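Local coordinates for lipoprotein (Bacillus anthracis, PDB 4JG9), which is of unknown function but, as a putative lipoprotein built of antiparallel beta sheets, is probably attached to the cell membrane through a lipid, at residues N40-F45 against S105-K110; I66-I71 against M91-D96; M99-L104 against S133-S138; S152-L157 against Q168-A173. All coordinates share one frame; numbering follows the deposited sequence.

Contact 1. Residues N40-F45 against S105-K110; sequences NAPSFF and SIIALK
Pro-42 reaches tip to tip toward Ile-107, its CG 3.8 Å from Ile-107 CD1. The proline opens a type I turn that ends at Phe-45, closed by a bond from Phe-45 N to Pro-42 O (3.0 Å), and this turn brings Pro-42, Phe-44 and Phe-45 onto the strand 105-110. Phe-44 sits with CG between its own backbone N and carbonyl carbon (chi1 52°), folded back so that Pro-42 CB lies over one face of the ring, near its rim. The far end of the ring points at Ser-105: Phe-44 CZ is 3.7 Å from Ser-105 OG, a hydroxyl already hydrogen-bonded to Thr-131. Phe-44 CE1 also lies 4.0 Å from Ile-107 CD1, while Tyr-160 meets the ring from strand 153-161. At Phe-45, CG stands anti to the backbone N (chi1 168°). CB presses on Ile-107 CD1 at 3.5 Å, and Ile-107 CG2 makes an off-centre CH-pi contact with the ring, 4.3 Å from its centroid. Beyond it the two tips meet, Phe-45 CZ lying 3.6 Å from Leu-109 CD1. Apart from the approach of Phe-44 to the Ser-105 hydroxyl, the contacts are apolar, with Ile-107 CD1 shared by all three loop residues; the turn is therefore held to the strand by close fit and hydrophobic burial, and its directional bonding comes from its own backbone and, at Ser-43, from the second subunit.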
loop_
_atom_site.group_PDB
_atom_site.type_symbol
_atom_site.label_atom_id
_atom_site.label_comp_id
_atom_site.label_asym_id
_atom_site.label_seq_id
_atom_site.Cartn_x
_atom_site.Cartn_y
_atom_site.Cartn_z
ATOM N N ASN A 40 -5.762 0.164 4.958
ATOM C CA ASN A 40 -4.900 -0.711 5.743
ATOM C C ASN A 40 -3.492 -0.127 5.846
ATOM O O ASN A 40 -3.052 0.638 4.987
ATOM C CB ASN A 40 -4.821 -2.099 5.112
ATOM C CG ASN A 40 -6.026 -2.954 5.438
ATOM O OD1 ASN A 40 -6.494 -2.958 6.580
ATOM N ND2 ASN A 40 -6.545 -3.678 4.437
ATOM N N ALA A 41 -2.779 -0.522 6.890
ATOM C CA ALA A 41 -1.409 -0.097 7.093
ATOM C C ALA A 41 -0.646 -1.300 7.639
ATOM O O ALA A 41 -1.254 -2.269 8.087
ATOM C CB ALA A 41 -1.360 1.066 8.070
ATOM N N PRO A 42 0.688 -1.258 7.582
ATOM C CA PRO A 42 1.448 -2.360 8.183
ATOM C C PRO A 42 1.158 -2.463 9.677
ATOM O O PRO A 42 0.885 -1.454 10.321
ATOM C CB PRO A 42 2.910 -1.947 7.943
ATOM C CG PRO A 42 2.847 -1.077 6.714
ATOM C CD PRO A 42 1.545 -0.321 6.837
ATOM N N SER A 43 1.220 -3.669 10.228
ATOM C CA SER A 43 0.895 -3.849 11.642
ATOM C C SER A 43 1.863 -3.139 12.585
ATOM O O SER A 43 1.532 -2.913 13.744
ATOM C CB SER A 43 0.840 -5.326 11.990
ATOM O OG SER A 43 2.138 -5.879 11.920
ATOM N N PHE A 44 3.061 -2.814 12.104
ATOM C CA PHE A 44 4.044 -2.121 12.944
ATOM C C PHE A 44 3.849 -0.620 12.931
ATOM O O PHE A 44 4.563 0.108 13.620
ATOM C CB PHE A 44 5.497 -2.499 12.593
ATOM C CG PHE A 44 5.839 -2.356 11.132
ATOM C CD1 PHE A 44 6.278 -1.138 10.618
ATOM C CD2 PHE A 44 5.732 -3.449 10.271
ATOM C CE1 PHE A 44 6.612 -1.003 9.254
ATOM C CE2 PHE A 44 6.060 -3.333 8.919
ATOM C CZ PHE A 44 6.506 -2.106 8.406
ATOM N N PHE A 45 2.854 -0.146 12.200
ATOM C CA PHE A 45 2.584 1.275 12.191
ATOM C C PHE A 45 1.485 1.642 13.166
ATOM O O PHE A 45 0.413 1.058 13.155
ATOM C CB PHE A 45 2.186 1.768 10.808
ATOM C CG PHE A 45 1.632 3.157 10.817
ATOM C CD1 PHE A 45 2.471 4.247 10.859
ATOM C CD2 PHE A 45 0.272 3.373 10.814
ATOM C CE1 PHE A 45 1.968 5.527 10.880
ATOM C CE2 PHE A 45 -0.240 4.650 10.837
ATOM C CZ PHE A 45 0.610 5.728 10.869
ATOM N N SER A 105 11.667 0.489 5.753
ATOM C CA SER A 105 10.297 0.907 5.456
ATOM C C SER A 105 10.098 2.407 5.652
ATOM O O SER A 105 10.643 3.018 6.579
ATOM C CB SER A 105 9.277 0.152 6.324
ATOM O OG SER A 105 9.430 -1.254 6.245
ATOM N N ILE A 106 9.311 2.996 4.765
ATOM C CA ILE A 106 8.926 4.381 4.907
ATOM C C ILE A 106 7.417 4.495 4.807
ATOM O O ILE A 106 6.826 4.120 3.798
ATOM C CB ILE A 106 9.540 5.264 3.829
ATOM C CG1 ILE A 106 11.057 5.293 3.975
ATOM C CG2 ILE A 106 8.991 6.682 3.951
ATOM C CD1 ILE A 106 11.743 5.844 2.764
ATOM N N ILE A 107 6.800 5.018 5.858
ATOM C CA ILE A 107 5.361 5.218 5.899
ATOM C C ILE A 107 5.076 6.705 6.052
ATOM O O ILE A 107 5.439 7.300 7.067
ATOM C CB ILE A 107 4.750 4.484 7.089
ATOM C CG1 ILE A 107 5.077 2.984 7.013
ATOM C CG2 ILE A 107 3.252 4.732 7.158
ATOM C CD1 ILE A 107 4.375 2.156 8.073
ATOM N N ALA A 108 4.402 7.293 5.069
ATOM C CA ALA A 108 4.201 8.741 5.021
ATOM C C ALA A 108 2.780 9.148 5.382
ATOM O O ALA A 108 1.807 8.417 5.110
ATOM C CB ALA A 108 4.554 9.271 3.644
ATOM N N LEU A 109 2.660 10.299 6.027
ATOM C CA LEU A 109 1.351 10.906 6.262
ATOM C C LEU A 109 1.413 12.391 5.996
ATOM O O LEU A 109 2.352 13.079 6.415
ATOM C CB LEU A 109 0.868 10.672 7.691
ATOM C CG LEU A 109 0.490 9.220 7.988
ATOM C CD1 LEU A 109 1.580 8.542 8.802
ATOM C CD2 LEU A 109 -0.868 9.142 8.676
ATOM N N LYS A 110 0.403 12.891 5.306
ATOM C CA LYS A 110 0.317 14.306 5.058
ATOM C C LYS A 110 -0.101 15.003 6.340
ATOM O O LYS A 110 -0.699 14.391 7.233
ATOM C CB LYS A 110 -0.692 14.601 3.944
ATOM C CG LYS A 110 -0.534 15.984 3.350
ATOM C CD LYS A 110 -1.453 16.200 2.183
ATOM C CE LYS A 110 -1.169 17.571 1.590
ATOM N NZ LYS A 110 -2.058 17.891 0.448
#

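Contact 2. Residues I66-I71 against M91-D96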
loop_
_atom_site.group_PDB
_atom_site.type_symbol
_atom_site.label_atom_id
_atom_site.label_comp_id
_atom_site.label_asym_id
_atom_site.label_seq_id
_atom_site.Cartn_x
_atom_site.Cartn_y
_atom_site.Cartn_z
ATOM N N ILE A 66 27.845 18.607 0.946
ATOM C CA ILE A 66 26.598 18.490 0.203
ATOM C C ILE A 66 25.392 18.636 1.105
ATOM O O ILE A 66 25.418 18.252 2.263
ATOM C CB ILE A 66 26.507 17.193 -0.612
ATOM C CG1 ILE A 66 26.564 15.977 0.301
ATOM C CG2 ILE A 66 27.609 17.154 -1.652
ATOM C CD1 ILE A 66 26.004 14.728 -0.332
ATOM N N PRO A 67 24.338 19.236 0.573
ATOM C CA PRO A 67 23.115 19.482 1.340
ATOM C C PRO A 67 22.290 18.230 1.616
ATOM O O PRO A 67 22.082 17.414 0.733
ATOM C CB PRO A 67 22.344 20.465 0.464
ATOM C CG PRO A 67 22.883 20.268 -0.900
ATOM C CD PRO A 67 24.318 19.901 -0.735
ATOM N N LEU A 68 21.819 18.106 2.848
ATOM C CA LEU A 68 21.062 16.948 3.285
ATOM C C LEU A 68 19.843 17.334 4.100
ATOM O O LEU A 68 19.838 18.354 4.768
ATOM C CB LEU A 68 21.950 16.045 4.136
ATOM C CG LEU A 68 22.494 14.755 3.539
ATOM C CD1 LEU A 68 22.949 14.935 2.108
ATOM C CD2 LEU A 68 23.615 14.212 4.399
ATOM N N LYS A 69 18.808 16.506 4.043
ATOM C CA LYS A 69 17.634 16.701 4.877
ATOM C C LYS A 69 17.332 15.465 5.699
ATOM O O LYS A 69 17.287 14.362 5.178
ATOM C CB LYS A 69 16.418 17.097 4.053
ATOM C CG LYS A 69 16.277 18.591 3.881
ATOM C CD LYS A 69 14.864 18.978 3.511
ATOM C CE LYS A 69 14.794 20.443 3.121
ATOM N NZ LYS A 69 15.266 21.332 4.209
ATOM N N GLY A 70 17.117 15.654 6.989
ATOM C CA GLY A 70 16.801 14.549 7.865
ATOM C C GLY A 70 17.380 14.760 9.242
ATOM O O GLY A 70 17.475 15.882 9.712
ATOM N N ILE A 71 17.769 13.666 9.880
ATOM C CA ILE A 71 18.291 13.699 11.234
ATOM C C ILE A 71 19.797 13.541 11.189
ATOM O O ILE A 71 20.310 12.528 10.703
ATOM C CB ILE A 71 17.698 12.564 12.093
ATOM C CG1 ILE A 71 16.197 12.387 11.803
ATOM C CG2 ILE A 71 17.969 12.820 13.566
ATOM C CD1 ILE A 71 15.362 13.631 12.108
HETATM N N MSE A 91 18.830 10.161 -3.389
HETATM C CA MSE A 91 19.826 9.422 -2.655
HETATM C C MSE A 91 19.601 9.526 -1.143
HETATM O O MSE A 91 19.433 10.621 -0.590
HETATM C CB MSE A 91 21.226 9.866 -3.075
HETATM C CG MSE A 91 21.820 8.970 -4.184
HETATM SE SE MSE A 91 22.515 7.328 -3.368
HETATM C CE MSE A 91 23.096 8.268 -1.772
ATOM N N TRP A 92 19.559 8.372 -0.485
ATOM C CA TRP A 92 19.430 8.337 0.965
ATOM C C TRP A 92 20.770 7.997 1.600
ATOM O O TRP A 92 21.572 7.260 1.014
ATOM C CB TRP A 92 18.358 7.345 1.388
ATOM C CG TRP A 92 16.995 7.920 1.267
ATOM C CD1 TRP A 92 16.355 8.277 0.110
ATOM C CD2 TRP A 92 16.087 8.210 2.335
ATOM N NE1 TRP A 92 15.108 8.783 0.394
ATOM C CE2 TRP A 92 14.913 8.746 1.751
ATOM C CE3 TRP A 92 16.148 8.069 3.725
ATOM C CZ2 TRP A 92 13.808 9.141 2.509
ATOM C CZ3 TRP A 92 15.044 8.465 4.483
ATOM C CH2 TRP A 92 13.891 8.992 3.868
ATOM N N TYR A 93 21.010 8.549 2.788
ATOM C CA TYR A 93 22.294 8.396 3.462
ATOM C C TYR A 93 22.121 7.867 4.877
ATOM O O TYR A 93 21.341 8.426 5.670
ATOM C CB TYR A 93 23.027 9.743 3.506
ATOM C CG TYR A 93 23.364 10.313 2.151
ATOM C CD1 TYR A 93 22.440 11.080 1.451
ATOM C CD2 TYR A 93 24.612 10.106 1.575
ATOM C CE1 TYR A 93 22.751 11.620 0.205
ATOM C CE2 TYR A 93 24.930 10.635 0.333
ATOM C CZ TYR A 93 23.998 11.396 -0.346
ATOM O OH TYR A 93 24.301 11.929 -1.582
ATOM N N PHE A 94 22.873 6.814 5.197
ATOM C CA PHE A 94 22.793 6.169 6.503
ATOM C C PHE A 94 23.976 6.570 7.357
ATOM O O PHE A 94 25.001 5.889 7.369
ATOM C CB PHE A 94 22.702 4.652 6.331
ATOM C CG PHE A 94 21.624 4.242 5.381
ATOM C CD1 PHE A 94 20.294 4.356 5.740
ATOM C CD2 PHE A 94 21.935 3.791 4.113
ATOM C CE1 PHE A 94 19.299 4.012 4.864
ATOM C CE2 PHE A 94 20.945 3.444 3.232
ATOM C CZ PHE A 94 19.625 3.554 3.607
ATOM N N LEU A 95 23.808 7.688 8.059
ATOM C CA LEU A 95 24.871 8.355 8.792
ATOM C C LEU A 95 25.210 7.630 10.075
ATOM O O LEU A 95 26.355 7.659 10.538
ATOM C CB LEU A 95 24.455 9.795 9.110
ATOM C CG LEU A 95 23.813 10.553 7.940
ATOM C CD1 LEU A 95 23.265 11.887 8.400
ATOM C CD2 LEU A 95 24.834 10.769 6.822
ATOM N N ASP A 96 24.207 6.980 10.649
ATOM C CA ASP A 96 24.378 6.253 11.897
ATOM C C ASP A 96 25.397 5.111 11.723
ATOM O O ASP A 96 25.184 4.180 10.929
ATOM C CB ASP A 96 23.018 5.725 12.346
ATOM C CG ASP A 96 23.048 5.082 13.715
ATOM O OD1 ASP A 96 24.146 4.854 14.269
ATOM O OD2 ASP A 96 21.950 4.795 14.239
#
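Leu-68 and Tyr-93 carry the contact, their side chains crossing at about a right angle. Leu-68 CD1 lies 3.8 Å from Tyr-93 CE1 and almost as near Tyr-93 CD1. Farther toward the tip of the tyrosine Ile-66 takes over: Ile-66 CD1 approaches the phenol oxygen, Tyr-93 OH, at 3.5 Å and Tyr-93 CZ at 3.9 Å, a van der Waals approach to the hydroxyl. In Ile-66, chi1 (61°) sets CG1 between the backbone N and the carbonyl carbon, and chi2 (160°) then extends CD1 to the ring. The other branch of Leu-68, CD2, meets Leu-95 CD2 loosely at 4.4 Å, and Leu-95 CD1 lies 3.8 Å from the backbone oxygen Ile-71 O.

One shell out, the methyl CE of Met-91, a selenomethionine, stands 3.5 Å above one face of the Tyr-93 ring, offset toward its rim. Leu-68 rests on Phe-61 and Gln-63 of strand 60-63, and Gln-63 also touches Leu-95. Trp-92 and Phe-94 turn to the other face of the sheet.

Strands 66-69 and 88-94 are thus second neighbours, with strand 75-78 between them, where Leu-68 rests on Ala-76, in an antiparallel meander whose first four strands follow one another in chain order.

Contact 3. Residues M99-L104 against S133-S138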
loop_
_atom_site.group_PDB
_atom_site.type_symbol
_atom_site.label_atom_id
_atom_site.label_comp_id
_atom_site.label_asym_id
_atom_site.label_seq_id
_atom_site.Cartn_x
_atom_site.Cartn_y
_atom_site.Cartn_z
HETATM N N MSE A 99 23.769 1.755 12.403
HETATM C CA MSE A 99 22.504 1.557 11.718
HETATM C C MSE A 99 22.081 0.113 11.850
HETATM O O MSE A 99 22.847 -0.782 11.512
HETATM C CB MSE A 99 22.654 1.868 10.234
HETATM C CG MSE A 99 21.325 1.890 9.500
HETATM SE SE MSE A 99 20.436 3.591 9.757
HETATM C CE MSE A 99 18.698 2.991 9.250
ATOM N N PRO A 100 20.851 -0.121 12.325
ATOM C CA PRO A 100 20.351 -1.493 12.492
ATOM C C PRO A 100 20.255 -2.209 11.153
ATOM O O PRO A 100 20.099 -1.566 10.113
ATOM C CB PRO A 100 18.948 -1.292 13.058
ATOM C CG PRO A 100 18.911 0.116 13.550
ATOM C CD PRO A 100 19.835 0.885 12.670
ATOM N N THR A 101 20.338 -3.529 11.181
ATOM C CA THR A 101 20.192 -4.328 9.973
ATOM C C THR A 101 18.714 -4.622 9.696
ATOM O O THR A 101 17.950 -4.873 10.631
ATOM C CB THR A 101 20.922 -5.673 10.125
ATOM O OG1 THR A 101 22.294 -5.444 10.441
ATOM C CG2 THR A 101 20.808 -6.523 8.851
ATOM N N GLY A 102 18.310 -4.597 8.426
ATOM C CA GLY A 102 16.962 -5.005 8.047
ATOM C C GLY A 102 16.432 -4.329 6.793
ATOM O O GLY A 102 17.065 -3.427 6.249
ATOM N N LYS A 103 15.260 -4.748 6.328
ATOM C CA LYS A 103 14.652 -4.041 5.213
ATOM C C LYS A 103 14.217 -2.666 5.722
ATOM O O LYS A 103 13.842 -2.506 6.891
ATOM C CB LYS A 103 13.419 -4.778 4.675
ATOM C CG LYS A 103 13.600 -6.236 4.366
ATOM C CD LYS A 103 14.515 -6.497 3.206
ATOM C CE LYS A 103 14.371 -7.970 2.810
ATOM N NZ LYS A 103 15.582 -8.444 2.102
ATOM N N LEU A 104 14.256 -1.677 4.842
ATOM C CA LEU A 104 13.888 -0.314 5.218
ATOM C C LEU A 104 12.458 -0.009 4.808
ATOM O O LEU A 104 12.076 -0.233 3.652
ATOM C CB LEU A 104 14.837 0.690 4.555
ATOM C CG LEU A 104 14.588 2.174 4.799
ATOM C CD1 LEU A 104 15.063 2.575 6.180
ATOM C CD2 LEU A 104 15.305 2.983 3.739
ATOM N N SER A 133 13.189 -3.791 -1.123
ATOM C CA SER A 133 13.365 -5.237 -1.262
ATOM C C SER A 133 14.705 -5.637 -0.699
ATOM O O SER A 133 14.928 -6.805 -0.362
ATOM C CB SER A 133 13.261 -5.714 -2.710
ATOM O OG SER A 133 14.263 -5.138 -3.517
ATOM N N ASN A 134 15.604 -4.668 -0.578
ATOM C CA ASN A 134 16.950 -4.979 -0.093
ATOM C C ASN A 134 17.111 -4.734 1.400
ATOM O O ASN A 134 16.378 -3.945 2.007
ATOM C CB ASN A 134 17.985 -4.176 -0.872
ATOM C CG ASN A 134 17.866 -2.691 -0.620
ATOM O OD1 ASN A 134 16.862 -2.068 -0.983
ATOM N ND2 ASN A 134 18.907 -2.108 -0.028
ATOM N N THR A 135 18.081 -5.420 1.988
ATOM C CA THR A 135 18.367 -5.311 3.408
ATOM C C THR A 135 19.518 -4.346 3.583
ATOM O O THR A 135 20.533 -4.477 2.897
ATOM C CB THR A 135 18.802 -6.678 3.963
ATOM O OG1 THR A 135 17.790 -7.655 3.696
ATOM C CG2 THR A 135 19.090 -6.596 5.454
ATOM N N ILE A 136 19.375 -3.366 4.471
ATOM C CA ILE A 136 20.478 -2.446 4.743
ATOM C C ILE A 136 21.142 -2.809 6.064
ATOM O O ILE A 136 20.589 -3.588 6.843
ATOM C CB ILE A 136 20.014 -0.970 4.807
ATOM C CG1 ILE A 136 19.202 -0.725 6.075
ATOM C CG2 ILE A 136 19.216 -0.581 3.562
ATOM C CD1 ILE A 136 18.836 0.708 6.295
ATOM N N ASP A 137 22.331 -2.252 6.298
ATOM C CA ASP A 137 23.067 -2.416 7.552
ATOM C C ASP A 137 24.024 -1.234 7.743
ATOM O O ASP A 137 23.990 -0.279 6.965
ATOM C CB ASP A 137 23.825 -3.748 7.577
ATOM C CG ASP A 137 24.791 -3.898 6.408
ATOM O OD1 ASP A 137 25.309 -2.879 5.894
ATOM O OD2 ASP A 137 25.007 -5.045 5.968
ATOM N N SER A 138 24.896 -1.328 8.744
ATOM C CA SER A 138 25.864 -0.274 9.066
ATOM C C SER A 138 26.883 0.014 7.958
ATOM O O SER A 138 27.547 1.047 7.978
ATOM C CB SER A 138 26.602 -0.630 10.350
ATOM O OG SER A 138 27.220 -1.899 10.211
HETATM O O HOH W 1 23.874 -3.114 10.965
#
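The start of strand 102-110 pairs antiparallel with the weakly bonded end of strand 131-136, where Gly-102 and Ile-136 form a hydrogen-bonded pair. Gly-102 N donates to Ile-136 O at 3.0 Å, and Ile-136 N returns a bond to Gly-102 O at 2.9 Å, arriving from above the carbonyl plane. The backbone angles of Gly-102 (phi 152°, psi 174°) would drive a beta carbon into the carbonyl oxygen of Thr-101. Thr-101 CA adds a C-H...O contact to Ile-136 O, 3.2 Å.

On one side of the pair, Lys-103 doubles back. The bend at chi2 (-68°) lays CD against Asn-134 O; from there the chain carries NZ to two acceptors, Thr-135 OG1 at 2.8 Å and Ser-133 O at 3.0 Å. Toward the other end direct backbone bonding gives way to a water bridge: the water donates to Met-99 O (2.6 Å), accepts from Ser-138 N and is hydrogen-bonded to Thr-101 OG1. On the side of Ile-136, the selenomethionine Met-99 sends CE to within 3.7 Å of Ile-136 CD1, which Leu-104 CD1 approaches more loosely and Phe-94 also touches.

The short pairing is therefore extended by other means: a lysine ammonium gripping a backbone and a hydroxyl oxygen at one end, a three-way water at the other, and an apolar cluster facing the interior.

Contact 4. Residues S152-L157 against Q168-A173; sequences SGLWVL and QFVITA
Between Trp-155 and Ile-171, and likewise between Gly-153 and Ala-173 and between Leu-157 and Phe-169, paired backbone hydrogen bonds run in both directions, six in all. The shortest is Leu-157 N to Phe-169 O at 2.7 Å, and the longest Phe-169 N to Leu-157 O at 3.2 Å. Weaker C-H...O contacts accompany them, among them Gln-168 CA to Leu-157 O at 3.1 Å. The segment axes run antiparallel at 156°, consistent with the usual twist of paired strands.

Side-chain contacts divide between the two faces. On that of Leu-154, Val-156, Val-170 and Thr-172, Val-156 CB meets Val-170 CG2 at 4.1 Å, and Leu-154 CD2 touches both Val-170 CG1 and, at 3.4 Å, the hydroxyl oxygen Thr-172 OG1. On the opposite face Leu-157 crosses Ile-171 at about a right angle, CD1 to CG1 3.9 Å, and Trp-155 CD1 lies 4.1 Å from Ala-173 CB.

Polar side-chain ends find partners outside the two segments: Trp-155 NE1 bonds to Ser-151 O, and Gln-168 NE2 to Asn-158 OD1 and Val-49 O.

These segments lie in the two arms of the hairpin 153-161/164-173. Strand 102-110 flanks it through Leu-109 and Val-156, the loop residue Thr-58 bonds to Val-170 on the far edge, and Gln-38 of the second subunit packs on Trp-155.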
loop_
_atom_site.group_PDB
_atom_site.type_symbol
_atom_site.label_atom_id
_atom_site.label_comp_id
_atom_site.label_asym_id
_atom_site.label_seq_id
_atom_site.Cartn_x
_atom_site.Cartn_y
_atom_site.Cartn_z
ATOM N N SER A 152 0.824 18.311 -2.896
ATOM C CA SER A 152 1.772 19.265 -2.337
ATOM C C SER A 152 1.411 19.654 -0.909
ATOM O O SER A 152 0.235 19.791 -0.571
ATOM C CB SER A 152 1.836 20.520 -3.198
ATOM O OG SER A 152 0.640 21.269 -3.082
ATOM N N GLY A 153 2.440 19.860 -0.093
ATOM C CA GLY A 153 2.263 20.228 1.297
ATOM C C GLY A 153 3.328 19.570 2.148
ATOM O O GLY A 153 4.291 19.015 1.624
ATOM N N LEU A 154 3.139 19.598 3.463
ATOM C CA LEU A 154 4.072 18.950 4.372
ATOM C C LEU A 154 3.667 17.489 4.595
ATOM O O LEU A 154 2.475 17.152 4.717
ATOM C CB LEU A 154 4.132 19.701 5.704
ATOM C CG LEU A 154 4.652 21.155 5.675
ATOM C CD1 LEU A 154 4.486 21.844 7.020
ATOM C CD2 LEU A 154 6.111 21.175 5.271
ATOM N N TRP A 155 4.680 16.629 4.610
ATOM C CA TRP A 155 4.527 15.202 4.816
ATOM C C TRP A 155 5.533 14.773 5.861
ATOM O O TRP A 155 6.689 15.199 5.819
ATOM C CB TRP A 155 4.819 14.440 3.519
ATOM C CG TRP A 155 3.780 14.636 2.453
ATOM C CD1 TRP A 155 3.685 15.685 1.586
ATOM C CD2 TRP A 155 2.687 13.756 2.142
ATOM N NE1 TRP A 155 2.596 15.514 0.757
ATOM C CE2 TRP A 155 1.969 14.339 1.081
ATOM C CE3 TRP A 155 2.247 12.535 2.665
ATOM C CZ2 TRP A 155 0.836 13.739 0.524
ATOM C CZ3 TRP A 155 1.115 11.936 2.115
ATOM C CH2 TRP A 155 0.423 12.538 1.058
ATOM N N VAL A 156 5.105 13.936 6.800
ATOM C CA VAL A 156 6.039 13.324 7.729
ATOM C C VAL A 156 6.448 11.952 7.202
ATOM O O VAL A 156 5.613 11.183 6.706
ATOM C CB VAL A 156 5.477 13.221 9.165
ATOM C CG1 VAL A 156 4.217 12.339 9.203
ATOM C CG2 VAL A 156 6.557 12.697 10.136
ATOM N N LEU A 157 7.738 11.659 7.282
ATOM C CA LEU A 157 8.249 10.376 6.832
ATOM C C LEU A 157 8.637 9.512 8.029
ATOM O O LEU A 157 9.633 9.790 8.692
ATOM C CB LEU A 157 9.466 10.605 5.949
ATOM C CG LEU A 157 9.259 10.730 4.442
ATOM C CD1 LEU A 157 8.087 11.604 4.116
ATOM C CD2 LEU A 157 10.525 11.294 3.806
ATOM N N GLN A 168 11.886 9.713 12.311
ATOM C CA GLN A 168 10.924 10.382 11.449
ATOM C C GLN A 168 11.395 11.801 11.146
ATOM O O GLN A 168 12.135 12.390 11.928
ATOM C CB GLN A 168 9.555 10.419 12.129
ATOM C CG GLN A 168 9.448 11.428 13.263
ATOM C CD GLN A 168 8.170 11.281 14.079
ATOM O OE1 GLN A 168 8.024 11.912 15.124
ATOM N NE2 GLN A 168 7.261 10.418 13.630
ATOM N N PHE A 169 10.997 12.343 10.001
ATOM C CA PHE A 169 11.210 13.764 9.742
ATOM C C PHE A 169 10.244 14.296 8.693
ATOM O O PHE A 169 9.605 13.524 7.981
ATOM C CB PHE A 169 12.684 14.092 9.416
ATOM C CG PHE A 169 13.193 13.465 8.156
ATOM C CD1 PHE A 169 13.097 14.127 6.941
ATOM C CD2 PHE A 169 13.795 12.227 8.188
ATOM C CE1 PHE A 169 13.573 13.550 5.772
ATOM C CE2 PHE A 169 14.267 11.638 7.022
ATOM C CZ PHE A 169 14.155 12.302 5.814
ATOM N N VAL A 170 10.121 15.616 8.625
ATOM C CA VAL A 170 9.133 16.254 7.770
ATOM C C VAL A 170 9.769 16.857 6.526
ATOM O O VAL A 170 10.814 17.502 6.598
ATOM C CB VAL A 170 8.356 17.340 8.555
ATOM C CG1 VAL A 170 7.474 18.154 7.637
ATOM C CG2 VAL A 170 7.521 16.694 9.647
ATOM N N ILE A 171 9.135 16.652 5.378
ATOM C CA ILE A 171 9.628 17.219 4.130
ATOM C C ILE A 171 8.522 18.022 3.480
ATOM O O ILE A 171 7.364 17.936 3.893
ATOM C CB ILE A 171 10.130 16.118 3.160
ATOM C CG1 ILE A 171 9.008 15.130 2.846
ATOM C CG2 ILE A 171 11.298 15.354 3.771
ATOM C CD1 ILE A 171 8.625 15.110 1.421
ATOM N N THR A 172 8.881 18.817 2.480
ATOM C CA THR A 172 7.911 19.626 1.752
ATOM C C THR A 172 7.772 19.118 0.331
ATOM O O THR A 172 8.766 18.884 -0.352
ATOM C CB THR A 172 8.352 21.087 1.671
ATOM O OG1 THR A 172 8.602 21.583 2.988
ATOM C CG2 THR A 172 7.282 21.930 0.998
ATOM N N ALA A 173 6.542 18.945 -0.123
ATOM C CA ALA A 173 6.315 18.643 -1.523
ATOM C C ALA A 173 5.725 19.871 -2.183
ATOM O O ALA A 173 4.784 20.485 -1.668
ATOM C CB ALA A 173 5.378 17.439 -1.687
#

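Contacts 1, 3 and 4 all bear on one sheet: contacts 1 and 3 use successive parts of strand 102-110, and contact 4 lies in the hairpin beside it, where Leu-109 O and Val-156 N probably hydrogen-bond. Contact 2 belongs to the other sheet and lies at the surface. Its segments still reach the first sheet, through Trp-92 on Ile-106, Phe-94 on Ile-136 and Gly-70 on Phe-169. Contact 1 is buried and is held by side-chain packing, as, almost wholly, is the more exposed contact 2; contacts 3 and 4 are partly buried and rest on backbone pairing, regular in 152-157/168-173 but short and supplemented by lysine and water in 99-104/133-138.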